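PDB 2Q18: 2-dehydro-3-deoxy-D-arabinonate dehydratase from Sulfolobus solfataricus, which catalyses the metal-dependent dehydration of 2-dehydro-3-deoxy-D-arabinonate to 2,5-dioxopentanoate, a step in the pentose oxidation pathway that leads to 2-oxoglutarate. Local coordinates for residues 3-8 against 12-17; 58-63 against 125-130. One frame throughout, in Å; residues are numbered along the deposited sequence.

Interaction 1 of 2, residues 3-8 against 12-17; sequences LFRVVK and YISYAI
Strands 3-8 and 12-17 run antiparallel, their axes coming within 4.7 Å of each other, the hydrogen-bonded pairs Phe4-Tyr15 and Val6-Ile13 alternating with the non-hydrogen-bonded pairs Leu3-Ala16, Arg5-Ser14 and Val7-Tyr12. Each hydrogen-bonded pair closes a ring of two N-H...O bonds; that from Tyr15 N to Phe4 O is almost straight.

On the face carrying Arg5 and Tyr12, the guanidinium lies flat over the phenol ring, planes 10° apart, with Arg5 CZ 3.8 Å from the Tyr12 ring centroid. The chain leaves with CG anti to the backbone N, then bends at chi3 (61°), which brings the planar end diagonally across to Tyr12. While its face is on the ring, NE bonds to Lys69 O and NH2 forms a salt bridge with Asp72. Val7 CB touches the same tyrosine ring 4.0 Å from Tyr12 CE2, while Ser14 OG lies beside Arg5 CG and CD; a small residue suits a place beside that chain.

The other face is mostly apolar. Phe4 takes the torsion that sets CG between its backbone N and carbonyl carbon (chi1 63°), swinging the ring over its cross-strand partner, so that Tyr15 CB makes a CH-pi contact with one face, 3.4 Å from Phe4 CZ. The two rings are slid apart and barely overlap. Val6 CG2 meets the Tyr15 ring at its edge, 3.8 Å from Tyr15 CE2, and Lys8 CD packs on Ile13 CD1.

Beyond these apolar contacts, a water accepts from Lys8 NZ and donates to Tyr15 OH. Lys8 also makes a salt bridge with Asp27, and Tyr15 OH a hydrogen bond with Asp46, both of the second subunit. The hairpin thus combines cation-pi stacking on one face with apolar packing on the other; the polar ends of Lys8 and Tyr15 carry it into the subunit interface.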
loop_
_atom_site.group_PDB
_atom_site.type_symbol
_atom_site.label_atom_id
_atom_site.label_comp_id
_atom_site.label_asym_id
_atom_site.label_seq_id
_atom_site.Cartn_x
_atom_site.Cartn_y
_atom_site.Cartn_z
ATOM N N LEU A 3 -11.497 -19.874 15.506
ATOM C CA LEU A 3 -11.060 -19.173 14.314
ATOM C C LEU A 3 -10.116 -20.033 13.480
ATOM O O LEU A 3 -9.163 -20.608 14.005
ATOM C CB LEU A 3 -10.382 -17.871 14.746
ATOM C CG LEU A 3 -9.812 -16.885 13.738
ATOM C CD1 LEU A 3 -9.988 -15.470 14.276
ATOM C CD2 LEU A 3 -8.340 -17.193 13.516
ATOM N N PHE A 4 -10.394 -20.119 12.184
ATOM C CA PHE A 4 -9.493 -20.783 11.250
ATOM C C PHE A 4 -9.271 -19.939 10.000
ATOM O O PHE A 4 -9.959 -18.939 9.785
ATOM C CB PHE A 4 -9.956 -22.218 10.918
ATOM C CG PHE A 4 -11.294 -22.311 10.214
ATOM C CD1 PHE A 4 -12.487 -22.227 10.931
ATOM C CD2 PHE A 4 -11.355 -22.543 8.841
ATOM C CE1 PHE A 4 -13.724 -22.336 10.288
ATOM C CE2 PHE A 4 -12.585 -22.660 8.186
ATOM C CZ PHE A 4 -13.772 -22.554 8.912
ATOM N N ARG A 5 -8.292 -20.333 9.193
ATOM C CA ARG A 5 -7.950 -19.588 7.991
ATOM C C ARG A 5 -7.624 -20.551 6.862
ATOM O O ARG A 5 -7.010 -21.606 7.079
ATOM C CB ARG A 5 -6.771 -18.638 8.262
ATOM C CG ARG A 5 -6.478 -17.623 7.145
ATOM C CD ARG A 5 -5.393 -16.622 7.559
ATOM N NE ARG A 5 -4.118 -17.277 7.849
ATOM C CZ ARG A 5 -2.937 -16.667 7.855
ATOM N NH1 ARG A 5 -2.847 -15.369 7.588
ATOM N NH2 ARG A 5 -1.840 -17.358 8.130
ATOM N N VAL A 6 -8.061 -20.189 5.660
ATOM C CA VAL A 6 -7.739 -20.942 4.457
ATOM C C VAL A 6 -6.943 -20.067 3.502
ATOM O O VAL A 6 -7.031 -18.835 3.551
ATOM C CB VAL A 6 -9.014 -21.488 3.729
ATOM C CG1 VAL A 6 -9.887 -22.294 4.689
ATOM C CG2 VAL A 6 -9.825 -20.352 3.085
ATOM N N VAL A 7 -6.156 -20.713 2.648
ATOM C CA VAL A 7 -5.531 -20.043 1.519
ATOM C C VAL A 7 -6.278 -20.486 0.254
ATOM O O VAL A 7 -6.597 -21.668 0.085
ATOM C CB VAL A 7 -3.988 -20.294 1.458
ATOM C CG1 VAL A 7 -3.657 -21.783 1.285
ATOM C CG2 VAL A 7 -3.332 -19.453 0.361
ATOM N N LYS A 8 -6.590 -19.519 -0.604
ATOM C CA LYS A 8 -7.418 -19.742 -1.781
ATOM C C LYS A 8 -6.865 -18.885 -2.908
ATOM O O LYS A 8 -6.839 -17.655 -2.806
ATOM C CB LYS A 8 -8.867 -19.349 -1.473
ATOM C CG LYS A 8 -9.847 -19.479 -2.633
ATOM C CD LYS A 8 -11.175 -18.840 -2.259
ATOM C CE LYS A 8 -12.298 -19.263 -3.181
ATOM N NZ LYS A 8 -13.589 -18.679 -2.715
ATOM N N TYR A 12 -5.825 -15.133 1.439
ATOM C CA TYR A 12 -6.370 -15.712 2.664
ATOM C C TYR A 12 -7.813 -15.312 2.896
ATOM O O TYR A 12 -8.222 -14.199 2.556
ATOM C CB TYR A 12 -5.561 -15.273 3.885
ATOM C CG TYR A 12 -4.150 -15.808 3.964
ATOM C CD1 TYR A 12 -3.059 -14.938 3.975
ATOM C CD2 TYR A 12 -3.903 -17.180 4.051
ATOM C CE1 TYR A 12 -1.750 -15.423 4.062
ATOM C CE2 TYR A 12 -2.605 -17.676 4.137
ATOM C CZ TYR A 12 -1.534 -16.796 4.140
ATOM O OH TYR A 12 -0.246 -17.282 4.226
ATOM N N ILE A 13 -8.579 -16.231 3.481
ATOM C CA ILE A 13 -9.891 -15.913 4.034
ATOM C C ILE A 13 -9.974 -16.506 5.436
ATOM O O ILE A 13 -9.645 -17.683 5.646
ATOM C CB ILE A 13 -11.065 -16.442 3.168
ATOM C CG1 ILE A 13 -10.938 -15.969 1.714
ATOM C CG2 ILE A 13 -12.411 -15.981 3.757
ATOM C CD1 ILE A 13 -11.906 -16.654 0.745
ATOM N N SER A 14 -10.397 -15.685 6.394
ATOM C CA SER A 14 -10.584 -16.140 7.762
ATOM C C SER A 14 -12.044 -16.431 8.062
ATOM O O SER A 14 -12.942 -15.731 7.586
ATOM C CB SER A 14 -10.033 -15.117 8.755
ATOM O OG SER A 14 -8.620 -15.169 8.781
ATOM N N TYR A 15 -12.265 -17.474 8.853
ATOM C CA TYR A 15 -13.597 -17.873 9.262
ATOM C C TYR A 15 -13.614 -18.148 10.752
ATOM O O TYR A 15 -12.590 -18.502 11.343
ATOM C CB TYR A 15 -14.047 -19.141 8.528
ATOM C CG TYR A 15 -14.088 -19.049 7.025
ATOM C CD1 TYR A 15 -15.212 -18.550 6.367
ATOM C CD2 TYR A 15 -13.012 -19.488 6.253
ATOM C CE1 TYR A 15 -15.258 -18.480 4.976
ATOM C CE2 TYR A 15 -13.046 -19.419 4.872
ATOM C CZ TYR A 15 -14.175 -18.918 4.238
ATOM O OH TYR A 15 -14.207 -18.845 2.861
ATOM N N ALA A 16 -14.787 -17.980 11.351
ATOM C CA ALA A 16 -15.004 -18.339 12.741
ATOM C C ALA A 16 -16.161 -19.325 12.818
ATOM O O ALA A 16 -17.209 -19.108 12.203
ATOM C CB ALA A 16 -15.309 -17.107 13.560
ATOM N N ILE A 17 -15.964 -20.415 13.553
ATOM C CA ILE A 17 -17.072 -21.317 13.856
ATOM C C ILE A 17 -17.572 -21.055 15.274
ATOM O O ILE A 17 -16.794 -21.023 16.227
ATOM C CB ILE A 17 -16.756 -22.829 13.581
ATOM C CG1 ILE A 17 -17.918 -23.717 14.058
ATOM C CG2 ILE A 17 -15.437 -23.260 14.212
ATOM C CD1 ILE A 17 -18.075 -25.030 13.297
HETATM O O HOH W 1 -14.084 -19.708 -0.014
#

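Interaction 2 of 2, residues 58-63 against 125-130; sequences KSFQIN and VGHGEA
Phe60 meets His127 and Gly128 through aromatic and CH-pi contacts. The two rings form a T-shaped pair, the edge of Phe60 directed at the face of His127, with planes at 79° and centroids 4.9 Å apart. The closest approach is Phe60 CE1 to His127 NE2, 3.4 Å. The imidazole is swung away from its own backbone N (chi1 -170°), out toward Phe60, and both ring nitrogens are engaged: NE2 with Leu57 O near the end of helix 53-59, ND1 with the backbone N of Ile283. These two bonds hold the imidazole's rotation, and a histidine suits the site because it can serve both while offering an aromatic face.

The CH-pi contact comes from Gly128, whose CA stands over the centre of the Phe60 ring, 3.5 Å from the centroid. A side chain at Gly128 would run into Phe60 CG, and the positive phi there (85°) also favours glycine. With an alanine here in place of Phe60, the CA of Gly128 would probably lose the ring it packs on, and the His127 face its aromatic neighbour.

Phe60, His127 and Gly128 meet without a polar bond between the segments; other bonds brace each segment separately. In 125-130, Glu129 N bonds to Gly126 O, and Glu129 OE1 receives Gly126 N from above the carboxylate plane, while OE2 makes a salt bridge with Arg66 and a hydrogen bond with Thr68. In 58-63, Gln61 N bonds to Ser59 O, 2.7 Å.

Phe60 is itself the first residue to leave helical geometry after helix 53-59, with positive phi. A helix terminus is thereby docked against a type II beta turn, Gly126 to Glu129, whose third residue is the customary glycine.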
loop_
_atom_site.group_PDB
_atom_site.type_symbol
_atom_site.label_atom_id
_atom_site.label_comp_id
_atom_site.label_asym_id
_atom_site.label_seq_id
_atom_site.Cartn_x
_atom_site.Cartn_y
_atom_site.Cartn_z
ATOM N N LYS A 58 -10.276 -32.804 8.227
ATOM C CA LYS A 58 -9.891 -34.170 7.854
ATOM C C LYS A 58 -9.099 -34.237 6.555
ATOM O O LYS A 58 -8.106 -34.961 6.465
ATOM C CB LYS A 58 -11.129 -35.067 7.748
ATOM C CG LYS A 58 -11.796 -35.360 9.079
ATOM C CD LYS A 58 -13.232 -35.840 8.889
ATOM C CE LYS A 58 -13.956 -35.910 10.230
ATOM N NZ LYS A 58 -15.442 -35.993 10.089
ATOM N N SER A 59 -9.542 -33.481 5.555
ATOM C CA SER A 59 -8.981 -33.563 4.208
ATOM C C SER A 59 -8.065 -32.396 3.816
ATOM O O SER A 59 -7.444 -32.432 2.749
ATOM C CB SER A 59 -10.107 -33.726 3.183
ATOM O OG SER A 59 -10.900 -34.861 3.488
ATOM N N PHE A 60 -7.992 -31.372 4.675
ATOM C CA PHE A 60 -7.069 -30.221 4.523
ATOM C C PHE A 60 -7.439 -29.253 3.393
ATOM O O PHE A 60 -7.435 -28.028 3.586
ATOM C CB PHE A 60 -5.595 -30.649 4.375
ATOM C CG PHE A 60 -5.117 -31.641 5.415
ATOM C CD1 PHE A 60 -5.732 -31.743 6.663
ATOM C CD2 PHE A 60 -4.020 -32.448 5.148
ATOM C CE1 PHE A 60 -5.276 -32.654 7.609
ATOM C CE2 PHE A 60 -3.553 -33.359 6.097
ATOM C CZ PHE A 60 -4.183 -33.462 7.324
ATOM N N GLN A 61 -7.737 -29.802 2.219
ATOM C CA GLN A 61 -8.146 -29.007 1.068
ATOM C C GLN A 61 -9.467 -29.526 0.508
ATOM O O GLN A 61 -9.622 -30.727 0.275
ATOM C CB GLN A 61 -7.050 -28.992 -0.012
ATOM C CG GLN A 61 -7.458 -28.281 -1.315
ATOM C CD GLN A 61 -6.283 -27.723 -2.120
ATOM O OE1 GLN A 61 -5.119 -28.063 -1.882
ATOM N NE2 GLN A 61 -6.593 -26.854 -3.082
ATOM N N ILE A 62 -10.420 -28.613 0.336
ATOM C CA ILE A 62 -11.676 -28.884 -0.360
ATOM C C ILE A 62 -11.752 -27.896 -1.515
ATOM O O ILE A 62 -11.668 -26.681 -1.307
ATOM C CB ILE A 62 -12.927 -28.683 0.549
ATOM C CG1 ILE A 62 -12.779 -29.392 1.906
ATOM C CG2 ILE A 62 -14.213 -29.116 -0.183
ATOM C CD1 ILE A 62 -12.585 -30.908 1.832
ATOM N N ASN A 63 -11.910 -28.422 -2.729
ATOM C CA ASN A 63 -11.955 -27.603 -3.942
ATOM C C ASN A 63 -10.726 -26.700 -4.069
ATOM O O ASN A 63 -9.603 -27.201 -4.153
ATOM C CB ASN A 63 -13.269 -26.813 -4.025
ATOM C CG ASN A 63 -14.488 -27.717 -4.170
ATOM O OD1 ASN A 63 -15.453 -27.604 -3.410
ATOM N ND2 ASN A 63 -14.443 -28.625 -5.143
ATOM N N VAL A 125 4.336 -23.560 10.374
ATOM C CA VAL A 125 3.401 -24.188 9.440
ATOM C C VAL A 125 2.094 -24.464 10.166
ATOM O O VAL A 125 2.017 -24.319 11.391
ATOM C CB VAL A 125 3.971 -25.501 8.817
ATOM C CG1 VAL A 125 5.328 -25.245 8.163
ATOM C CG2 VAL A 125 4.069 -26.611 9.854
ATOM N N GLY A 126 1.068 -24.838 9.410
ATOM C CA GLY A 126 -0.242 -25.104 9.979
ATOM C C GLY A 126 -0.717 -26.534 9.785
ATOM O O GLY A 126 0.036 -27.404 9.340
ATOM N N HIS A 127 -1.971 -26.761 10.159
ATOM C CA HIS A 127 -2.658 -28.034 9.978
ATOM C C HIS A 127 -2.523 -28.532 8.539
ATOM O O HIS A 127 -2.808 -27.799 7.590
ATOM C CB HIS A 127 -4.129 -27.855 10.357
ATOM C CG HIS A 127 -4.902 -29.133 10.454
ATOM N ND1 HIS A 127 -4.601 -30.121 11.368
ATOM C CD2 HIS A 127 -5.989 -29.569 9.773
ATOM C CE1 HIS A 127 -5.459 -31.117 11.232
ATOM N NE2 HIS A 127 -6.314 -30.805 10.274
ATOM N N GLY A 128 -2.052 -29.768 8.386
ATOM C CA GLY A 128 -1.955 -30.402 7.071
ATOM C C GLY A 128 -0.689 -30.079 6.301
ATOM O O GLY A 128 -0.474 -30.602 5.207
ATOM N N GLU A 129 0.149 -29.214 6.867
ATOM C CA GLU A 129 1.405 -28.833 6.230
ATOM C C GLU A 129 2.546 -29.556 6.932
ATOM O O GLU A 129 2.384 -30.027 8.055
ATOM C CB GLU A 129 1.591 -27.307 6.282
ATOM C CG GLU A 129 0.374 -26.539 5.736
ATOM C CD GLU A 129 0.474 -25.019 5.887
ATOM O OE1 GLU A 129 1.270 -24.536 6.726
ATOM O OE2 GLU A 129 -0.265 -24.311 5.165
ATOM N N ALA A 130 3.696 -29.641 6.276
ATOM C CA ALA A 130 4.813 -30.418 6.804
ATOM C C ALA A 130 5.682 -29.661 7.808
ATOM O O ALA A 130 6.106 -28.526 7.547
ATOM C CB ALA A 130 5.674 -30.950 5.659
#

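Along the chain the hairpin of strands 2-8 and 11-17 is complete before either half of interaction 2 begins; helix 53-59 and strand 61-62 then supply one half, and the loop between strands 124-125 and 131-133 the other. The centres of the two interactions lie 12 Å apart and their nearest atoms about 6 Å, without touching. Strand 65-67 links them, pairing with both 2-8 and 61-62, while strand 188-195 pairs with both 2-8 and 124-125. Interaction 1 builds part of the N-terminal region and reaches a second subunit of the homotetramer, whereas 58-63 against 125-130 ties the end of helix 53-59 to the loop that precedes strand 131-133.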